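Local coordinates for glycerol dehydrogenase (Schizosaccharomyces pombe, PDB 1TA9), which catalyses the NAD-dependent oxidation of glycerol to dihydroxyacetone at a zinc site and thereby takes part in glycerol assimilation, at residues A359-E373 / S421-F434. Numbering follows the deposited sequence.
Sequences ASFMAKCHLPITLEE and SQKWQEQTGWTERF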
ATOM      1  N   ALA B 359       7.558 -23.025   9.705  1.00 10.47           N
ATOM      2  CA  ALA B 359       7.690 -24.458   9.468  1.00 10.51           C
ATOM      3  C   ALA B 359       8.012 -24.746   7.999  1.00 10.60           C
ATOM      4  O   ALA B 359       8.821 -25.628   7.697  1.00 10.41           O
ATOM      5  CB  ALA B 359       6.407 -25.173   9.874  1.00 10.20           C
ATOM      6  N   SER B 360       7.379 -24.012   7.085  1.00 10.62           N
ATOM      7  CA  SER B 360       7.632 -24.221   5.660  1.00 11.05           C
ATOM      8  C   SER B 360       9.076 -23.869   5.316  1.00 11.01           C
ATOM      9  O   SER B 360       9.713 -24.552   4.508  1.00 10.80           O
ATOM     10  CB  SER B 360       6.671 -23.385   4.804  1.00 11.34           C
ATOM     11  OG  SER B 360       6.748 -22.014   5.136  1.00 12.49           O
ATOM     12  N   PHE B 361       9.587 -22.802   5.927  1.00 10.92           N
ATOM     13  CA  PHE B 361      10.963 -22.380   5.697  1.00 10.87           C
ATOM     14  C   PHE B 361      11.914 -23.471   6.180  1.00 10.59           C
ATOM     15  O   PHE B 361      12.874 -23.821   5.489  1.00 10.27           O
ATOM     16  CB  PHE B 361      11.271 -21.084   6.458  1.00 11.52           C
ATOM     17  CG  PHE B 361      12.647 -20.532   6.171  1.00 12.27           C
ATOM     18  CD1 PHE B 361      12.899 -19.834   4.993  1.00 12.50           C
ATOM     19  CD2 PHE B 361      13.697 -20.739   7.063  1.00 12.47           C
ATOM     20  CE1 PHE B 361      14.184 -19.349   4.706  1.00 12.78           C
ATOM     21  CE2 PHE B 361      14.981 -20.259   6.785  1.00 12.62           C
ATOM     22  CZ  PHE B 361      15.223 -19.564   5.604  1.00 12.37           C
ATOM     23  N   MET B 362      11.655 -23.995   7.375  1.00 10.08           N
ATOM     24  CA  MET B 362      12.490 -25.054   7.929  1.00 10.04           C
ATOM     25  C   MET B 362      12.457 -26.280   7.023  1.00 10.09           C
ATOM     26  O   MET B 362      13.488 -26.910   6.774  1.00  9.65           O
ATOM     27  CB  MET B 362      12.025 -25.432   9.337  1.00  9.83           C
ATOM     28  CG  MET B 362      12.298 -24.365  10.389  1.00  9.93           C
ATOM     29  SD  MET B 362      11.686 -24.856  12.016  1.00 10.43           S
ATOM     30  CE  MET B 362      12.251 -23.455  13.044  1.00 10.31           C
ATOM     31  N   ALA B 363      11.269 -26.611   6.525  1.00 10.14           N
ATOM     32  CA  ALA B 363      11.115 -27.757   5.639  1.00 10.76           C
ATOM     33  C   ALA B 363      11.941 -27.573   4.366  1.00 11.23           C
ATOM     34  O   ALA B 363      12.574 -28.512   3.896  1.00 10.96           O
ATOM     35  CB  ALA B 363       9.647 -27.956   5.289  1.00 10.71           C
ATOM     36  N   LYS B 364      11.932 -26.366   3.805  1.00 11.76           N
ATOM     37  CA  LYS B 364      12.695 -26.105   2.584  1.00 12.50           C
ATOM     38  C   LYS B 364      14.194 -26.258   2.820  1.00 12.25           C
ATOM     39  O   LYS B 364      14.942 -26.600   1.904  1.00 12.05           O
ATOM     40  CB  LYS B 364      12.396 -24.698   2.054  1.00 13.60           C
ATOM     41  CG  LYS B 364      10.930 -24.480   1.708  1.00 15.53           C
ATOM     42  CD  LYS B 364      10.666 -23.063   1.208  1.00 16.93           C
ATOM     43  CE  LYS B 364       9.184 -22.868   0.914  1.00 18.00           C
ATOM     44  NZ  LYS B 364       8.891 -21.501   0.388  1.00 19.09           N
ATOM     45  N   CYS B 365      14.627 -26.003   4.052  1.00 12.00           N
ATOM     46  CA  CYS B 365      16.032 -26.112   4.425  1.00 12.03           C
ATOM     47  C   CYS B 365      16.403 -27.537   4.818  1.00 12.06           C
ATOM     48  O   CYS B 365      17.554 -27.812   5.154  1.00 11.92           O
ATOM     49  CB  CYS B 365      16.348 -25.170   5.595  1.00 12.18           C
ATOM     50  SG  CYS B 365      16.281 -23.414   5.177  1.00 12.87           S
ATOM     51  N   HIS B 366      15.419 -28.430   4.790  1.00 12.09           N
ATOM     52  CA  HIS B 366      15.612 -29.837   5.134  1.00 12.52           C
ATOM     53  C   HIS B 366      15.800 -30.081   6.630  1.00 12.25           C
ATOM     54  O   HIS B 366      16.568 -30.954   7.039  1.00 12.15           O
ATOM     55  CB  HIS B 366      16.802 -30.426   4.369  1.00 13.38           C
ATOM     56  CG  HIS B 366      16.722 -31.913   4.185  1.00 14.74           C
ATOM     57  ND1 HIS B 366      15.864 -32.506   3.282  1.00 15.69           N
ATOM     58  CD2 HIS B 366      17.386 -32.928   4.790  1.00 15.25           C
ATOM     59  CE1 HIS B 366      16.006 -33.820   3.338  1.00 15.37           C
ATOM     60  NE2 HIS B 366      16.923 -34.101   4.245  1.00 15.47           N
ATOM     61  N   LEU B 367      15.102 -29.296   7.444  1.00 11.82           N
ATOM     62  CA  LEU B 367      15.145 -29.449   8.890  1.00 11.73           C
ATOM     63  C   LEU B 367      13.904 -30.246   9.281  1.00 11.75           C
ATOM     64  O   LEU B 367      12.843 -30.088   8.676  1.00 11.68           O
ATOM     65  CB  LEU B 367      15.118 -28.078   9.576  1.00 11.55           C
ATOM     66  CG  LEU B 367      16.436 -27.295   9.553  1.00 11.37           C
ATOM     67  CD1 LEU B 367      16.185 -25.823   9.866  1.00 11.25           C
ATOM     68  CD2 LEU B 367      17.397 -27.903  10.575  1.00 11.13           C
ATOM     69  N   PRO B 368      14.017 -31.116  10.296  1.00 11.63           N
ATOM     70  CA  PRO B 368      12.867 -31.914  10.726  1.00 11.49           C
ATOM     71  C   PRO B 368      11.818 -31.063  11.437  1.00 11.46           C
ATOM     72  O   PRO B 368      12.155 -30.263  12.310  1.00 11.30           O
ATOM     73  CB  PRO B 368      13.500 -32.948  11.656  1.00 11.46           C
ATOM     74  CG  PRO B 368      14.629 -32.185  12.275  1.00 11.52           C
ATOM     75  CD  PRO B 368      15.218 -31.451  11.086  1.00 11.65           C
ATOM     76  N   ILE B 369      10.553 -31.232  11.060  1.00 11.13           N
ATOM     77  CA  ILE B 369       9.472 -30.474  11.681  1.00 11.40           C
ATOM     78  C   ILE B 369       8.396 -31.378  12.261  1.00 11.41           C
ATOM     79  O   ILE B 369       7.346 -30.903  12.686  1.00 11.66           O
ATOM     80  CB  ILE B 369       8.804 -29.502  10.686  1.00 11.40           C
ATOM     81  CG1 ILE B 369       8.211 -30.274   9.503  1.00 11.30           C
ATOM     82  CG2 ILE B 369       9.817 -28.467  10.221  1.00 11.67           C
ATOM     83  CD1 ILE B 369       7.387 -29.406   8.558  1.00 11.45           C
ATOM     84  N   THR B 370       8.662 -32.680  12.277  1.00 11.58           N
ATOM     85  CA  THR B 370       7.716 -33.651  12.819  1.00 11.95           C
ATOM     86  C   THR B 370       8.446 -34.657  13.696  1.00 12.24           C
ATOM     87  O   THR B 370       9.654 -34.845  13.559  1.00 12.03           O
ATOM     88  CB  THR B 370       7.001 -34.433  11.700  1.00 12.12           C
ATOM     89  OG1 THR B 370       7.973 -35.103  10.889  1.00 11.67           O
ATOM     90  CG2 THR B 370       6.183 -33.491  10.828  1.00 12.14           C
ATOM     91  N   LEU B 371       7.706 -35.302  14.594  1.00 12.39           N
ATOM     92  CA  LEU B 371       8.285 -36.305  15.486  1.00 12.84           C
ATOM     93  C   LEU B 371       8.810 -37.479  14.663  1.00 13.42           C
ATOM     94  O   LEU B 371       9.807 -38.113  15.023  1.00 13.17           O
ATOM     95  CB  LEU B 371       7.228 -36.788  16.489  1.00 12.49           C
ATOM     96  CG  LEU B 371       6.764 -35.743  17.510  1.00 12.15           C
ATOM     97  CD1 LEU B 371       5.551 -36.253  18.278  1.00 12.20           C
ATOM     98  CD2 LEU B 371       7.913 -35.426  18.466  1.00 11.63           C
ATOM     99  N   GLU B 372       8.131 -37.761  13.553  1.00 14.22           N
ATOM    100  CA  GLU B 372       8.532 -38.844  12.665  1.00 15.23           C
ATOM    101  C   GLU B 372       9.950 -38.578  12.162  1.00 14.84           C
ATOM    102  O   GLU B 372      10.816 -39.446  12.238  1.00 14.34           O
ATOM    103  CB  GLU B 372       7.571 -38.941  11.474  1.00 16.99           C
ATOM    104  CG  GLU B 372       7.925 -40.035  10.470  1.00 19.90           C
ATOM    105  CD  GLU B 372       7.485 -41.424  10.920  1.00 21.90           C
ATOM    106  OE1 GLU B 372       8.041 -42.421  10.413  1.00 23.57           O
ATOM    107  OE2 GLU B 372       6.571 -41.524  11.767  1.00 23.33           O
ATOM    108  N   GLU B 373      10.185 -37.366  11.662  1.00 14.50           N
ATOM    109  CA  GLU B 373      11.502 -37.009  11.143  1.00 14.39           C
ATOM    110  C   GLU B 373      12.562 -36.987  12.239  1.00 14.23           C
ATOM    111  O   GLU B 373      13.715 -37.354  12.000  1.00 13.78           O
ATOM    112  CB  GLU B 373      11.449 -35.652  10.442  1.00 14.51           C
ATOM    113  CG  GLU B 373      10.464 -35.607   9.291  1.00 14.91           C
ATOM    114  CD  GLU B 373      10.330 -34.222   8.705  1.00 15.20           C
ATOM    115  OE1 GLU B 373      11.058 -33.911   7.740  1.00 15.25           O
ATOM    116  OE2 GLU B 373       9.507 -33.440   9.231  1.00 15.16           O
ATOM    117  N   SER B 421       2.546 -29.371  11.735  1.00 10.39           N
ATOM    118  CA  SER B 421       3.460 -29.655  10.628  1.00 10.81           C
ATOM    119  C   SER B 421       2.871 -30.714   9.697  1.00 11.10           C
ATOM    120  O   SER B 421       2.955 -30.587   8.477  1.00 10.98           O
ATOM    121  CB  SER B 421       4.818 -30.126  11.162  1.00 10.70           C
ATOM    122  OG  SER B 421       5.497 -29.079  11.837  1.00 10.53           O
ATOM    123  N   GLN B 422       2.279 -31.759  10.264  1.00 11.57           N
ATOM    124  CA  GLN B 422       1.676 -32.794   9.431  1.00 12.45           C
ATOM    125  C   GLN B 422       0.541 -32.229   8.586  1.00 12.71           C
ATOM    126  O   GLN B 422       0.349 -32.641   7.441  1.00 12.98           O
ATOM    127  CB  GLN B 422       1.145 -33.943  10.285  1.00 13.03           C
ATOM    128  CG  GLN B 422       2.227 -34.784  10.921  1.00 13.88           C
ATOM    129  CD  GLN B 422       1.673 -36.059  11.509  1.00 14.85           C
ATOM    130  OE1 GLN B 422       1.034 -36.845  10.809  1.00 15.47           O
ATOM    131  NE2 GLN B 422       1.912 -36.273  12.794  1.00 14.85           N
ATOM    132  N   LYS B 423      -0.215 -31.287   9.143  1.00 12.87           N
ATOM    133  CA  LYS B 423      -1.319 -30.691   8.392  1.00 13.01           C
ATOM    134  C   LYS B 423      -0.756 -29.851   7.249  1.00 13.06           C
ATOM    135  O   LYS B 423      -1.257 -29.910   6.124  1.00 13.05           O
ATOM    136  CB  LYS B 423      -2.191 -29.818   9.299  1.00 13.25           C
ATOM    137  CG  LYS B 423      -3.425 -29.232   8.604  1.00 13.70           C
ATOM    138  CD  LYS B 423      -4.406 -30.326   8.176  1.00 14.22           C
ATOM    139  CE  LYS B 423      -5.696 -29.734   7.633  1.00 14.56           C
ATOM    140  NZ  LYS B 423      -6.716 -30.777   7.327  1.00 14.89           N
ATOM    141  N   TRP B 424       0.292 -29.081   7.535  1.00 12.78           N
ATOM    142  CA  TRP B 424       0.917 -28.246   6.517  1.00 12.94           C
ATOM    143  C   TRP B 424       1.451 -29.111   5.373  1.00 13.16           C
ATOM    144  O   TRP B 424       1.287 -28.773   4.201  1.00 13.30           O
ATOM    145  CB  TRP B 424       2.065 -27.422   7.116  1.00 12.78           C
ATOM    146  CG  TRP B 424       2.850 -26.674   6.074  1.00 12.51           C
ATOM    147  CD1 TRP B 424       2.501 -25.502   5.463  1.00 12.80           C
ATOM    148  CD2 TRP B 424       4.070 -27.101   5.455  1.00 12.46           C
ATOM    149  NE1 TRP B 424       3.427 -25.177   4.497  1.00 12.34           N
ATOM    150  CE2 TRP B 424       4.399 -26.142   4.471  1.00 12.45           C
ATOM    151  CE3 TRP B 424       4.915 -28.204   5.634  1.00 12.39           C
ATOM    152  CZ2 TRP B 424       5.539 -26.255   3.663  1.00 12.64           C
ATOM    153  CZ3 TRP B 424       6.047 -28.316   4.831  1.00 12.56           C
ATOM    154  CH2 TRP B 424       6.347 -27.347   3.858  1.00 12.37           C
ATOM    155  N   GLN B 425       2.083 -30.232   5.711  1.00 13.53           N
ATOM    156  CA  GLN B 425       2.628 -31.125   4.687  1.00 14.02           C
ATOM    157  C   GLN B 425       1.508 -31.614   3.771  1.00 14.69           C
ATOM    158  O   GLN B 425       1.668 -31.675   2.550  1.00 14.58           O
ATOM    159  CB  GLN B 425       3.313 -32.332   5.329  1.00 13.65           C
ATOM    160  CG  GLN B 425       4.458 -31.993   6.264  1.00 13.22           C
ATOM    161  CD  GLN B 425       4.962 -33.211   7.008  1.00 13.22           C
ATOM    162  OE1 GLN B 425       4.174 -34.010   7.511  1.00 12.84           O
ATOM    163  NE2 GLN B 425       6.279 -33.353   7.095  1.00 13.16           N
ATOM    164  N   GLU B 426       0.380 -31.971   4.378  1.00 15.40           N
ATOM    165  CA  GLU B 426      -0.785 -32.455   3.643  1.00 16.24           C
ATOM    166  C   GLU B 426      -1.398 -31.377   2.759  1.00 16.43           C
ATOM    167  O   GLU B 426      -1.645 -31.603   1.575  1.00 16.47           O
ATOM    168  CB  GLU B 426      -1.849 -32.964   4.618  1.00 17.15           C
ATOM    169  CG  GLU B 426      -3.209 -33.206   3.968  1.00 18.62           C
ATOM    170  CD  GLU B 426      -4.345 -33.183   4.973  1.00 19.66           C
ATOM    171  OE1 GLU B 426      -4.515 -34.177   5.709  1.00 20.05           O
ATOM    172  OE2 GLU B 426      -5.059 -32.156   5.030  1.00 20.56           O
ATOM    173  N   GLN B 427      -1.651 -30.207   3.337  1.00 16.55           N
ATOM    174  CA  GLN B 427      -2.253 -29.106   2.590  1.00 16.95           C
ATOM    175  C   GLN B 427      -1.430 -28.712   1.371  1.00 16.78           C
ATOM    176  O   GLN B 427      -1.975 -28.485   0.296  1.00 16.78           O
ATOM    177  CB  GLN B 427      -2.400 -27.859   3.464  1.00 17.58           C
ATOM    178  CG  GLN B 427      -3.289 -27.987   4.679  1.00 19.02           C
ATOM    179  CD  GLN B 427      -3.339 -26.683   5.460  1.00 19.78           C
ATOM    180  OE1 GLN B 427      -2.303 -26.064   5.720  1.00 20.39           O
ATOM    181  NE2 GLN B 427      -4.540 -26.260   5.837  1.00 20.36           N
ATOM    182  N   THR B 428      -0.117 -28.620   1.554  1.00 16.41           N
ATOM    183  CA  THR B 428       0.783 -28.213   0.482  1.00 16.21           C
ATOM    184  C   THR B 428       1.286 -29.351  -0.394  1.00 15.98           C
ATOM    185  O   THR B 428       1.880 -29.106  -1.442  1.00 15.94           O
ATOM    186  CB  THR B 428       2.017 -27.499   1.051  1.00 16.36           C
ATOM    187  OG1 THR B 428       2.770 -28.421   1.848  1.00 16.27           O
ATOM    188  CG2 THR B 428       1.600 -26.318   1.911  1.00 16.47           C
ATOM    189  N   GLY B 429       1.066 -30.588   0.033  1.00 15.81           N
ATOM    190  CA  GLY B 429       1.543 -31.714  -0.749  1.00 15.93           C
ATOM    191  C   GLY B 429       3.058 -31.834  -0.705  1.00 16.07           C
ATOM    192  O   GLY B 429       3.671 -32.434  -1.593  1.00 16.15           O
ATOM    193  N   TRP B 430       3.667 -31.260   0.331  1.00 15.92           N
ATOM    194  CA  TRP B 430       5.119 -31.303   0.512  1.00 15.96           C
ATOM    195  C   TRP B 430       5.572 -32.741   0.761  1.00 16.08           C
ATOM    196  O   TRP B 430       5.161 -33.374   1.733  1.00 16.11           O
ATOM    197  CB  TRP B 430       5.514 -30.406   1.690  1.00 15.57           C
ATOM    198  CG  TRP B 430       6.988 -30.292   1.917  1.00 15.15           C
ATOM    199  CD1 TRP B 430       7.732 -30.960   2.853  1.00 15.05           C
ATOM    200  CD2 TRP B 430       7.900 -29.445   1.209  1.00 15.27           C
ATOM    201  NE1 TRP B 430       9.050 -30.576   2.770  1.00 14.99           N
ATOM    202  CE2 TRP B 430       9.181 -29.646   1.769  1.00 15.08           C
ATOM    203  CE3 TRP B 430       7.759 -28.532   0.154  1.00 15.43           C
ATOM    204  CZ2 TRP B 430      10.318 -28.968   1.308  1.00 15.41           C
ATOM    205  CZ3 TRP B 430       8.892 -27.856  -0.306  1.00 15.71           C
ATOM    206  CH2 TRP B 430      10.153 -28.081   0.274  1.00 15.64           C
ATOM    207  N   THR B 431       6.433 -33.249  -0.116  1.00 16.31           N
ATOM    208  CA  THR B 431       6.908 -34.627  -0.008  1.00 16.78           C
ATOM    209  C   THR B 431       8.306 -34.806   0.586  1.00 16.76           C
ATOM    210  O   THR B 431       8.663 -35.908   1.004  1.00 16.75           O
ATOM    211  CB  THR B 431       6.886 -35.318  -1.387  1.00 17.07           C
ATOM    212  OG1 THR B 431       7.705 -34.580  -2.302  1.00 17.51           O
ATOM    213  CG2 THR B 431       5.466 -35.381  -1.930  1.00 17.40           C
ATOM    214  N   GLU B 432       9.096 -33.738   0.623  1.00 16.69           N
ATOM    215  CA  GLU B 432      10.451 -33.824   1.165  1.00 16.61           C
ATOM    216  C   GLU B 432      10.401 -34.133   2.666  1.00 16.18           C
ATOM    217  O   GLU B 432       9.543 -33.624   3.386  1.00 15.30           O
ATOM    218  CB  GLU B 432      11.191 -32.506   0.898  1.00 17.87           C
ATOM    219  CG  GLU B 432      12.662 -32.478   1.304  1.00 19.74           C
ATOM    220  CD  GLU B 432      13.388 -31.225   0.804  1.00 20.74           C
ATOM    221  OE1 GLU B 432      14.535 -30.975   1.243  1.00 21.64           O
ATOM    222  OE2 GLU B 432      12.812 -30.493  -0.034  1.00 21.20           O
ATOM    223  N   ARG B 433      11.321 -34.975   3.133  1.00 15.55           N
ATOM    224  CA  ARG B 433      11.363 -35.352   4.546  1.00 15.19           C
ATOM    225  C   ARG B 433      12.794 -35.525   5.038  1.00 14.96           C
ATOM    226  O   ARG B 433      13.655 -36.016   4.307  1.00 14.90           O
ATOM    227  CB  ARG B 433      10.625 -36.677   4.761  1.00 15.45           C
ATOM    228  CG  ARG B 433       9.140 -36.660   4.428  1.00 15.52           C
ATOM    229  CD  ARG B 433       8.321 -36.059   5.562  1.00 15.38           C
ATOM    230  NE  ARG B 433       6.890 -36.237   5.331  1.00 15.45           N
ATOM    231  CZ  ARG B 433       6.182 -35.561   4.430  1.00 15.67           C
ATOM    232  NH1 ARG B 433       6.768 -34.645   3.669  1.00 15.42           N
ATOM    233  NH2 ARG B 433       4.888 -35.812   4.279  1.00 15.56           N
ATOM    234  N   PHE B 434      13.042 -35.120   6.278  1.00 14.30           N
ATOM    235  CA  PHE B 434      14.358 -35.277   6.887  1.00 13.95           C
ATOM    236  C   PHE B 434      14.384 -36.709   7.398  1.00 13.88           C
ATOM    237  O   PHE B 434      13.439 -37.151   8.062  1.00 13.71           O
ATOM    238  CB  PHE B 434      14.522 -34.319   8.069  1.00 13.71           C
ATOM    239  CG  PHE B 434      15.742 -34.589   8.912  1.00 13.73           C
ATOM    240  CD1 PHE B 434      16.966 -34.007   8.601  1.00 13.72           C
ATOM    241  CD2 PHE B 434      15.660 -35.415  10.031  1.00 13.68           C
ATOM    242  CE1 PHE B 434      18.094 -34.241   9.396  1.00 13.83           C
ATOM    243  CE2 PHE B 434      16.779 -35.656  10.832  1.00 13.96           C
ATOM    244  CZ  PHE B 434      17.995 -35.069  10.515  1.00 13.79           C
TER
HETATM  245  O   HOH W   1      11.660 -31.154   4.134  1.00 13.98           O
HETATM  246  O   HOH W   2      13.759 -27.669  -0.318  1.00 12.29           O
HETATM  247  O   HOH W   3      16.911 -36.633   4.617  1.00 16.91           O
HETATM  248  O   HOH W   4       6.872 -36.265   8.629  1.00 13.79           O
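The six-membered ring of Trp424 packs against Ser360 and Ala363 near the C-terminal end of helix 352-364, where this helix meets helix 407-428 in the all-helical half of this iron-containing alcohol dehydrogenase fold; the axes of 359-364 and 421-428 cross at -74°. With CG trans to its own N (chi1 173°), Trp424 lays one indole face against Ser360 CA, a CH-pi contact 4.0 Å from the centroid of the six-membered ring; Thr428 OG1 sits over the opposite face. Ala363 CB reaches Trp424 CZ3 at 3.6 Å and also rests on a face of Trp430, whose NE1 is linked to Ala363 O through a water. Past the end of helix 352-364, His366 terminates the last turn in a Schellman motif, and its ND1 donates to the anti lone pair of Glu432 OE1 (2.9 Å), nearly in the imidazole plane although ring and carboxylate planes differ by 38°. Pro368 CD then covers one face of Phe434, 4.0 Å from the ring centroid. Glu373 divides its carboxylate between the segments: Thr370 OG1 accepts from Glu373 N as the N-cap and donates back to Glu373 OE2, which also accepts from Ile369 N, while OE1 takes Phe434 N at 2.7 Å in an almost straight bond. From helix 407-428, Ser421 OG donates to Ile369 O at 2.7 Å.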